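Local coordinates for shikimate dehydrogenase (NADP(+)) (Peptoclostridium difficile, PDB 5DZS), which catalyses the reversible NADPH-linked reduction of 3-dehydroshikimate to shikimate, a step of chorismate biosynthesis towards the aromatic amino acids, at the interface of chains A and B. Numbering follows the deposited sequence. Chains: chain A/B, Shikimate dehydrogenase (NADP(+)).

Contact 1: the interface of chains A and B. Residues chain A 245-246, 249-251; chain B 245, 251-252.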
ATOM      1  N   GLU A 245      -7.968  -6.409  -0.219  1.00 17.23           N
ATOM      2  CA  GLU A 245      -7.288  -5.670  -1.286  1.00 18.72           C
ATOM      3  C   GLU A 245      -5.814  -5.561  -0.993  1.00 18.91           C
ATOM      4  O   GLU A 245      -4.981  -5.667  -1.877  1.00 19.80           O
ATOM      5  CB  GLU A 245      -7.882  -4.274  -1.474  1.00 20.09           C
ATOM      6  CG  GLU A 245      -9.257  -4.251  -2.120  1.00 21.14           C
ATOM      7  CD  GLU A 245      -9.672  -2.857  -2.514  1.00 24.51           C
ATOM      8  OE1 GLU A 245      -9.358  -1.919  -1.746  1.00 27.45           O
ATOM      9  OE2 GLU A 245     -10.318  -2.670  -3.589  1.00 24.45           O
ATOM     10  N   ILE A 246      -5.481  -5.245   0.251  1.00 17.08           N
ATOM     11  CA  ILE A 246      -4.084  -5.159   0.666  1.00 18.27           C
ATOM     12  C   ILE A 246      -3.362  -6.502   0.549  1.00 17.96           C
ATOM     13  O   ILE A 246      -2.275  -6.605  -0.036  1.00 20.11           O
ATOM     14  CB  ILE A 246      -3.981  -4.651   2.114  1.00 18.35           C
ATOM     15  CG1 ILE A 246      -4.486  -3.195   2.202  1.00 19.44           C
ATOM     16  CG2 ILE A 246      -2.538  -4.788   2.629  1.00 19.81           C
ATOM     17  CD1 ILE A 246      -4.717  -2.717   3.635  1.00 20.62           C
ATOM     18  N   ASP A 249      -3.263  -7.582  -3.106  1.00 20.61           N
ATOM     19  CA  ASP A 249      -2.678  -6.494  -3.925  1.00 22.75           C
ATOM     20  C   ASP A 249      -3.461  -6.376  -5.216  1.00 23.20           C
ATOM     21  O   ASP A 249      -2.885  -6.405  -6.324  1.00 24.33           O
ATOM     22  CB  ASP A 249      -1.179  -6.612  -4.229  1.00 26.29           C
ATOM     23  CG  ASP A 249      -0.614  -5.314  -4.862  1.00 30.53           C
ATOM     24  OD1 ASP A 249      -1.307  -4.250  -4.887  1.00 32.79           O
ATOM     25  OD2 ASP A 249       0.508  -5.368  -5.404  1.00 39.61           O
ATOM     26  N   THR A 250      -4.770  -6.212  -5.056  1.00 22.49           N
ATOM     27  CA  THR A 250      -5.638  -6.071  -6.203  1.00 24.32           C
ATOM     28  C   THR A 250      -6.924  -5.371  -5.787  1.00 22.55           C
ATOM     29  O   THR A 250      -7.341  -5.473  -4.648  1.00 24.84           O
ATOM     30  CB  THR A 250      -5.900  -7.433  -6.867  1.00 27.39           C
ATOM     31  OG1 THR A 250      -6.363  -7.205  -8.223  1.00 31.20           O
ATOM     32  CG2 THR A 250      -6.878  -8.253  -6.084  1.00 28.73           C
ATOM     33  N   LYS A 251      -7.516  -4.632  -6.726  1.00 22.26           N
ATOM     34  CA  LYS A 251      -8.781  -3.951  -6.499  1.00 21.80           C
ATOM     35  C   LYS A 251      -9.912  -4.994  -6.397  1.00 23.19           C
ATOM     36  O   LYS A 251      -9.969  -5.958  -7.197  1.00 24.72           O
ATOM     37  CB  LYS A 251      -9.075  -2.954  -7.624  1.00 24.28           C
ATOM     38  CG  LYS A 251     -10.231  -2.008  -7.324  1.00 26.57           C
ATOM     39  CD  LYS A 251     -10.395  -0.947  -8.396  1.00 30.14           C
ATOM     40  CE  LYS A 251     -11.580  -0.042  -8.066  1.00 34.96           C
ATOM     41  NZ  LYS A 251     -11.896   0.882  -9.181  1.00 41.83           N
TER
ATOM     42  N   GLU B 245      -1.214   4.318  -6.786  1.00 17.89           N
ATOM     43  CA  GLU B 245      -1.898   3.507  -5.782  1.00 18.02           C
ATOM     44  C   GLU B 245      -1.360   3.877  -4.388  1.00 18.26           C
ATOM     45  O   GLU B 245      -2.097   4.020  -3.433  1.00 19.52           O
ATOM     46  CB  GLU B 245      -1.692   2.007  -6.020  1.00 18.49           C
ATOM     47  CG  GLU B 245      -2.458   1.467  -7.220  1.00 19.37           C
ATOM     48  CD  GLU B 245      -2.322  -0.029  -7.363  1.00 22.88           C
ATOM     49  OE1 GLU B 245      -3.300  -0.670  -7.816  1.00 24.02           O
ATOM     50  OE2 GLU B 245      -1.286  -0.598  -7.005  1.00 27.21           O
ATOM     51  N   LYS B 251      -6.381   0.943  -4.513  1.00 23.45           N
ATOM     52  CA  LYS B 251      -6.000   0.094  -5.624  1.00 21.36           C
ATOM     53  C   LYS B 251      -6.690   0.555  -6.919  1.00 23.25           C
ATOM     54  O   LYS B 251      -7.828   1.034  -6.909  1.00 26.69           O
ATOM     55  CB  LYS B 251      -6.358  -1.385  -5.337  1.00 23.13           C
ATOM     56  CG  LYS B 251      -5.708  -1.968  -4.089  1.00 24.37           C
ATOM     57  CD  LYS B 251      -4.196  -1.985  -4.122  1.00 27.02           C
ATOM     58  CE  LYS B 251      -3.579  -2.646  -2.888  1.00 31.04           C
ATOM     59  NZ  LYS B 251      -2.089  -2.617  -2.852  1.00 34.02           N
ATOM     60  N   ILE B 252      -5.963   0.418  -8.014  1.00 21.51           N
ATOM     61  CA  ILE B 252      -6.407   0.800  -9.342  1.00 22.63           C
ATOM     62  C   ILE B 252      -6.718  -0.454 -10.180  1.00 24.95           C
ATOM     63  O   ILE B 252      -5.987  -1.458 -10.151  1.00 26.01           O
ATOM     64  CB  ILE B 252      -5.366   1.732 -10.012  1.00 22.15           C
ATOM     65  CG1 ILE B 252      -5.345   3.067  -9.276  1.00 23.65           C
ATOM     66  CG2 ILE B 252      -5.684   1.964 -11.495  1.00 22.72           C
ATOM     67  CD1 ILE B 252      -4.167   3.972  -9.630  1.00 22.46           C
TER
HETATM   68  O   HOH W   1      -5.936  -4.024  -9.170  1.00 27.00           O
HETATM   69  O   HOH W   2      -0.776  -4.603  -1.091  1.00 28.16           O
HETATM   70  O   HOH W   3      -9.076   0.658  -3.322  1.00 44.36           O
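The methylene chain of B:Lys251 forms the apolar centre of this patch of the shikimate dehydrogenase dimer interface, where it lies against the turn that follows helix 233-248 of chain A. It loses 118 Å² of surface to chain A, far more than any other residue of the patch. Its CB packs on the backbone of A:Lys251, 3.7 Å from the CA of that residue. CG sits beside A:Thr250, and CE passes the A:Glu245 carbonyl oxygen in the last turn of helix 233-248, 3.5 Å from A:Glu245 O. CG of B:Lys251 stands anti to its carbonyl carbon (chi1 -59°), the chain bends at chi2, and from there it runs extended to the amine. The copy in chain A behaves differently: CG of A:Lys251 is anti to the backbone N, and its fully extended chain runs alongside the backbone of chain B, with CD 3.6 Å from B:Lys251 O. The two equivalent lysines therefore play unequal parts, consistent with an interface that departs from exact two-fold symmetry.

At the rim, B:Lys251 NZ forms a salt bridge and hydrogen bond with A:Asp249 OD1 at 2.7 Å. The side chains cross at about a right angle, and the amine meets the oxygen 44° out of the carboxylate plane. A:Asp249 has CG anti to its backbone N, which puts the carboxylate where the amine meets it. B:Glu245 OE2 lies 4.2 Å from A:Asp249 OD1; the like charges would tend to repel and may raise the pKa of one carboxylate, a cost that the ammonium group of B:Lys251 could offset. The other oxygen of B:Glu245, OE1, accepts B:Ile252 N through its anti lone pair in a nearly straight bond (177° at H), probably steadying the loop that carries the lysine. Water 3 joins B:Lys251 N to A:Glu245 OE1, and water 1 joins A:Lys251 N to B:Ile252 O. Water 2 links B:Lys251 NZ to A:Ile246 O, 2.7 Å from that carbonyl oxygen.

Contact 2: the interface of chains A and B. Residues chain A 74-77, 80; chain B 74-76, 89, 91, 96, 98.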
ATOM      1  N   PHE A  74       7.212  -2.067   9.276  1.00 18.77           N
ATOM      2  CA  PHE A  74       6.792  -0.819   8.600  1.00 18.08           C
ATOM      3  C   PHE A  74       5.380  -0.498   9.031  1.00 17.97           C
ATOM      4  O   PHE A  74       4.534  -1.401   9.091  1.00 19.00           O
ATOM      5  CB  PHE A  74       6.818  -1.041   7.090  1.00 19.10           C
ATOM      6  CG  PHE A  74       6.389   0.153   6.279  1.00 19.99           C
ATOM      7  CD1 PHE A  74       7.234   1.210   6.099  1.00 21.73           C
ATOM      8  CD2 PHE A  74       5.112   0.209   5.734  1.00 22.39           C
ATOM      9  CE1 PHE A  74       6.862   2.320   5.339  1.00 22.42           C
ATOM     10  CE2 PHE A  74       4.717   1.307   5.003  1.00 22.57           C
ATOM     11  CZ  PHE A  74       5.584   2.351   4.812  1.00 22.25           C
ATOM     12  N   ILE A  75       5.151   0.750   9.385  1.00 18.07           N
ATOM     13  CA  ILE A  75       3.846   1.249   9.765  1.00 18.94           C
ATOM     14  C   ILE A  75       3.408   2.255   8.689  1.00 17.55           C
ATOM     15  O   ILE A  75       4.065   3.247   8.443  1.00 18.80           O
ATOM     16  CB  ILE A  75       3.893   1.931  11.136  1.00 19.96           C
ATOM     17  CG1 ILE A  75       4.424   0.979  12.226  1.00 23.94           C
ATOM     18  CG2 ILE A  75       2.514   2.474  11.493  1.00 22.15           C
ATOM     19  CD1 ILE A  75       3.594  -0.253  12.460  1.00 25.03           C
ATOM     20  N   SER A  76       2.277   1.970   8.053  0.50 17.62           N
ATOM     21  CA  SER A  76       1.750   2.872   7.040  0.50 18.47           C
ATOM     22  C   SER A  76       1.418   4.240   7.611  0.50 18.80           C
ATOM     23  O   SER A  76       1.237   4.423   8.816  0.50 18.02           O
ATOM     24  CB  SER A  76       0.501   2.277   6.404  0.50 18.69           C
ATOM     25  OG  SER A  76      -0.584   2.272   7.310  0.50 18.41           O
ATOM     26  N   PRO A  77       1.356   5.251   6.738  1.00 18.95           N
ATOM     27  CA  PRO A  77       1.004   6.576   7.206  1.00 20.68           C
ATOM     28  C   PRO A  77      -0.303   6.676   8.000  1.00 21.90           C
ATOM     29  O   PRO A  77      -0.344   7.345   9.039  1.00 22.91           O
ATOM     30  CB  PRO A  77       0.931   7.386   5.919  1.00 21.96           C
ATOM     31  CG  PRO A  77       1.821   6.703   4.990  1.00 20.62           C
ATOM     32  CD  PRO A  77       1.822   5.253   5.342  1.00 19.96           C
ATOM     33  N   LYS A  80       0.082   5.100  11.398  1.00 22.57           N
ATOM     34  CA  LYS A  80       0.877   5.959  12.246  1.00 25.61           C
ATOM     35  C   LYS A  80       0.034   7.136  12.757  1.00 24.88           C
ATOM     36  O   LYS A  80       0.113   7.478  13.931  1.00 28.48           O
ATOM     37  CB  LYS A  80       2.125   6.491  11.517  1.00 27.80           C
ATOM     38  CG  LYS A  80       3.005   7.389  12.391  1.00 31.55           C
ATOM     39  CD  LYS A  80       4.000   8.176  11.557  1.00 36.65           C
ATOM     40  CE  LYS A  80       4.630   9.309  12.352  1.00 43.67           C
ATOM     41  NZ  LYS A  80       5.398   8.817  13.517  1.00 48.73           N
TER
ATOM     42  N   PHE B  74      10.764   7.425   6.721  1.00 20.36           N
ATOM     43  CA  PHE B  74      10.433   6.028   6.769  1.00 19.96           C
ATOM     44  C   PHE B  74      10.689   5.444   5.398  1.00 20.06           C
ATOM     45  O   PHE B  74      10.379   6.084   4.402  1.00 21.15           O
ATOM     46  CB  PHE B  74       8.962   5.809   7.157  1.00 21.57           C
ATOM     47  CG  PHE B  74       8.579   6.471   8.443  1.00 22.72           C
ATOM     48  CD1 PHE B  74       8.976   5.923   9.648  1.00 24.82           C
ATOM     49  CD2 PHE B  74       7.841   7.655   8.444  1.00 22.86           C
ATOM     50  CE1 PHE B  74       8.639   6.545  10.850  1.00 24.75           C
ATOM     51  CE2 PHE B  74       7.501   8.245   9.635  1.00 25.30           C
ATOM     52  CZ  PHE B  74       7.906   7.709  10.819  1.00 24.96           C
ATOM     53  N   ILE B  75      11.266   4.258   5.360  1.00 21.23           N
ATOM     54  CA  ILE B  75      11.549   3.535   4.132  1.00 21.14           C
ATOM     55  C   ILE B  75      10.863   2.176   4.148  1.00 21.09           C
ATOM     56  O   ILE B  75      11.040   1.369   5.074  1.00 22.00           O
ATOM     57  CB  ILE B  75      13.052   3.399   3.901  1.00 25.84           C
ATOM     58  CG1 ILE B  75      13.675   4.817   3.884  1.00 30.89           C
ATOM     59  CG2 ILE B  75      13.309   2.666   2.593  1.00 25.68           C
ATOM     60  CD1 ILE B  75      15.170   4.862   3.710  1.00 35.84           C
ATOM     61  N   SER B  76      10.040   1.940   3.133  1.00 18.86           N
ATOM     62  CA  SER B  76       9.296   0.684   3.029  1.00 19.72           C
ATOM     63  C   SER B  76      10.282  -0.484   2.896  1.00 20.04           C
ATOM     64  O   SER B  76      11.350  -0.346   2.318  1.00 21.61           O
ATOM     65  CB  SER B  76       8.320   0.829   1.864  1.00 20.49           C
ATOM     66  OG  SER B  76       7.461  -0.283   1.759  1.00 22.29           O
ATOM     67  N   LEU B  89       6.197   9.652  -0.681  1.00 15.79           N
ATOM     68  CA  LEU B  89       4.869  10.115  -0.265  1.00 15.04           C
ATOM     69  C   LEU B  89       5.044  11.030   0.946  1.00 15.58           C
ATOM     70  O   LEU B  89       5.742  10.680   1.905  1.00 16.36           O
ATOM     71  CB  LEU B  89       4.003   8.931   0.135  1.00 15.87           C
ATOM     72  CG  LEU B  89       2.658   9.244   0.805  1.00 17.00           C
ATOM     73  CD1 LEU B  89       1.701  10.085  -0.023  1.00 18.27           C
ATOM     74  CD2 LEU B  89       1.994   7.930   1.189  1.00 20.05           C
ATOM     75  N   ARG B  91       3.108  12.638   4.085  1.00 18.36           N
ATOM     76  CA  ARG B  91       1.950  12.551   4.969  1.00 19.72           C
ATOM     77  C   ARG B  91       2.308  13.090   6.317  1.00 21.40           C
ATOM     78  O   ARG B  91       3.295  12.683   6.916  1.00 20.83           O
ATOM     79  CB  ARG B  91       1.446  11.099   5.109  1.00 22.26           C
ATOM     80  CG  ARG B  91       0.743  10.508   3.921  1.00 23.73           C
ATOM     81  CD  ARG B  91      -0.571  11.190   3.579  1.00 27.51           C
ATOM     82  NE  ARG B  91      -1.139  10.562   2.387  1.00 36.92           N
ATOM     83  CZ  ARG B  91      -2.092  11.106   1.633  1.00 42.30           C
ATOM     84  NH1 ARG B  91      -2.620  12.292   1.953  1.00 45.20           N
ATOM     85  NH2 ARG B  91      -2.517  10.463   0.551  1.00 44.20           N
ATOM     86  N   TYR B  96       7.873   9.233   3.248  1.00 16.17           N
ATOM     87  CA  TYR B  96       7.907   7.777   3.148  1.00 16.25           C
ATOM     88  C   TYR B  96       8.448   7.399   1.795  1.00 16.61           C
ATOM     89  O   TYR B  96       7.964   7.902   0.760  1.00 17.65           O
ATOM     90  CB  TYR B  96       6.499   7.194   3.280  1.00 15.82           C
ATOM     91  CG  TYR B  96       5.865   7.369   4.647  1.00 17.86           C
ATOM     92  CD1 TYR B  96       5.385   8.601   5.071  1.00 17.99           C
ATOM     93  CD2 TYR B  96       5.705   6.291   5.481  1.00 18.95           C
ATOM     94  CE1 TYR B  96       4.829   8.743   6.325  1.00 19.55           C
ATOM     95  CE2 TYR B  96       5.120   6.431   6.711  1.00 20.99           C
ATOM     96  CZ  TYR B  96       4.703   7.653   7.132  1.00 20.80           C
ATOM     97  OH  TYR B  96       4.091   7.814   8.378  1.00 25.17           O
ATOM     98  N   TYR B  98       9.408   4.427  -1.116  1.00 16.38           N
ATOM     99  CA  TYR B  98       9.025   3.142  -1.678  1.00 16.22           C
ATOM    100  C   TYR B  98       9.814   2.886  -2.943  1.00 16.29           C
ATOM    101  O   TYR B  98      10.430   3.806  -3.503  1.00 16.63           O
ATOM    102  CB  TYR B  98       7.522   3.131  -2.046  1.00 16.48           C
ATOM    103  CG  TYR B  98       6.592   3.508  -0.931  1.00 15.76           C
ATOM    104  CD1 TYR B  98       6.349   4.840  -0.602  1.00 16.06           C
ATOM    105  CD2 TYR B  98       5.940   2.547  -0.194  1.00 17.13           C
ATOM    106  CE1 TYR B  98       5.521   5.178   0.431  1.00 16.06           C
ATOM    107  CE2 TYR B  98       5.054   2.897   0.815  1.00 17.18           C
ATOM    108  CZ  TYR B  98       4.848   4.238   1.111  1.00 16.85           C
ATOM    109  OH  TYR B  98       3.980   4.594   2.140  1.00 21.00           O
TER
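In this part of the shikimate dehydrogenase dimer interface, formed by the substrate-binding domains, A:Pro77 lies flat on an aromatic ring. Its CG sits over the centre of B:Tyr96, 3.7 Å from the centroid, in a CH-pi contact, and the two side chains slide past each other in opposite directions. A:Pro77 CB turns towards the aliphatic part of B:Arg91, meeting CG at 3.7 Å, while B:Leu89 CD2 approaches the proline CG. Beside the proline, A:Phe74 reaches across with CG anti to its backbone N (chi1 179°). Its CE1 touches B:Ser76 CA at 3.7 Å, and B:Tyr98 OH lies in the plane of the phenylalanine ring at its edge, 3.8 Å from CZ. No nitrogen or oxygen comes within bonding reach across the patch, so contact here is by van der Waals packing and the CH-pi contact.

A:Lys80 contributes its methylenes: CD passes the B:Tyr96 hydroxyl, and CE meets B:Phe74 CZ at 4.0 Å, the chains crossing at about a right angle. A bend at chi4 (62°) sets NZ near the rim of that ring.

Further out, B:Phe74 supports B:Tyr96 from behind, its CD2 standing 3.3 Å above the face opposite the proline, towards the rim. B:Leu89 O meets the tyrosine edge in plane. A:Phe74 and B:Phe74 take different first torsions; in B:Phe74 CG stands beside the backbone N (chi1 -55°), which directs its ring to A:Lys80.

Contact 1 and contact 2 belong to one interface of the homodimer, their C-alpha centres about 17 Å apart, and they share no residue. In contact 1 chain A brings the end of helix 233-248 and the loop after it, chain B mainly the loop, braced by B:Glu245 of its own helix; contact 2 uses strand 74-75 in both, with helix 77-82 from chain A and strands 87-91 and 94-98 from chain B. Contact 1 combines methylene packing with charged and water-mediated pairing. Its centre is about 21 Å from A:Lys65 and that of contact 2 about 15 Å from B:Lys65, the predicted proton acceptors, which suggests a role in assembly.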